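Local coordinates for uncharacterized protein (Borrelia turicatae, PDB 5VJ4), which is a putative surface lipoprotein whose gene is differentially regulated between tick and mammal, and which may bind lipid, at the interface of chains A and B. Sequence-based numbering; all coordinates share one arbitrary frame. Chains: chain A/B, Uncharacterized protein.

The interface of chains A and B. Residues chain A 181, 235; chain B 177, 180-181, 184.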
# COMPACT_ATOMS: atom_id res chain seq x y z
N ARG A 181 -9.22 -3.42 -17.38
CA ARG A 181 -7.97 -3.38 -16.64
C ARG A 181 -7.26 -2.05 -16.81
O ARG A 181 -6.59 -1.58 -15.86
CB ARG A 181 -7.04 -4.51 -17.04
CG ARG A 181 -6.17 -4.99 -15.90
CD ARG A 181 -5.49 -6.26 -16.27
NE ARG A 181 -4.40 -6.58 -15.36
CZ ARG A 181 -3.41 -7.43 -15.65
NH1 ARG A 181 -3.38 -8.04 -16.83
NH2 ARG A 181 -2.48 -7.68 -14.74
N ASP A 235 1.11 -8.10 -16.84
CA ASP A 235 1.37 -9.01 -15.73
C ASP A 235 2.73 -8.73 -15.04
O ASP A 235 3.12 -9.44 -14.11
CB ASP A 235 1.28 -10.47 -16.17
CG ASP A 235 -0.14 -10.89 -16.57
OD1 ASP A 235 -1.11 -10.27 -16.07
OD2 ASP A 235 -0.27 -11.84 -17.38
N GLY B 177 -3.09 -18.30 -20.33
CA GLY B 177 -3.42 -16.87 -20.41
C GLY B 177 -3.37 -16.22 -19.04
O GLY B 177 -2.65 -15.25 -18.82
N THR B 180 0.44 -16.30 -15.48
CA THR B 180 1.39 -15.42 -14.80
C THR B 180 0.72 -14.63 -13.69
O THR B 180 1.22 -14.64 -12.55
CB THR B 180 2.13 -14.46 -15.73
OG1 THR B 180 2.27 -15.06 -17.02
CG2 THR B 180 3.50 -14.20 -15.15
N ARG B 181 -0.39 -13.97 -14.03
CA ARG B 181 -1.23 -13.28 -13.05
C ARG B 181 -1.50 -14.12 -11.79
O ARG B 181 -1.21 -13.67 -10.67
CB ARG B 181 -2.52 -12.83 -13.70
CG ARG B 181 -3.22 -11.68 -13.00
CD ARG B 181 -4.20 -11.02 -13.96
NE ARG B 181 -4.84 -9.86 -13.37
CZ ARG B 181 -5.82 -9.17 -13.94
NH1 ARG B 181 -6.29 -9.51 -15.14
NH2 ARG B 181 -6.33 -8.11 -13.32
N ASN B 184 1.68 -14.53 -9.70
CA ASN B 184 1.94 -13.27 -9.01
C ASN B 184 1.13 -13.17 -7.73
O ASN B 184 1.70 -12.94 -6.64
CB ASN B 184 1.64 -12.09 -9.91
CG ASN B 184 2.71 -11.87 -10.94
OD1 ASN B 184 3.88 -12.20 -10.72
ND2 ASN B 184 2.32 -11.28 -12.07
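A:Arg181 and B:Arg181 reach toward each other tip to tip and lay their guanidinium groups face on face. The planes are 13° apart, and the guanidinium carbons CZ of A:Arg181 and CZ of B:Arg181 lie 3.4 Å from each other. The overlap is offset: NE of A:Arg181 sits over the rim of the other guanidinium, 3.2 Å from NH2 of B:Arg181; both nitrogens are donors and the N-H points away, and the heads meet by stacking alone. Arginine suits this place because its flat, delocalised head can stack through its face while its N-H groups remain available around the edge. In B:Arg181, CG stands anti to the backbone N (chi1 -158°), and the chain runs extended out from its helix to deliver the head to its twin.

Like charges stacked this closely should repel, and A:Asp235 probably eases that cost; by the two-fold symmetry B:Asp235 should do the same for B:Arg181. Within chain A, NH2 of A:Arg181 makes a charged hydrogen bond, a salt bridge, to the carboxylate oxygen OD1 of A:Asp235 (3.2 Å), and NH1 adds a second hydrogen bond to the same atom. NH2 approaches nearly along the C-O axis, whereas NH1 comes from above the carboxylate plane; converging on one oxygen, they anchor the end of the side chain more than the turn of its plane. The same OD1 lies 4.6 Å from NE of B:Arg181, where its charge may also favour the second arginine without touching its charged atoms.

A:Asp235 lies across the aliphatic stem of B:Arg181, OD1 3.8 Å from CB, and its OD2 approaches CB of B:Thr180, whose short branched side chain fits close to the helix surface. The amide ND2 of B:Asn184 gives a weak hydrogen bond to the backbone O of A:Asp235, 2.9 Å away; a neutral amide N-H can meet a backbone carbonyl beside the arginines without adding another positive charge.

Helix 176-201 of chain B thus faces the 3-10 turn 231-235 of chain A, while the arginines join both copies of that helix; the structure alone does not show whether this pairing forms in solution.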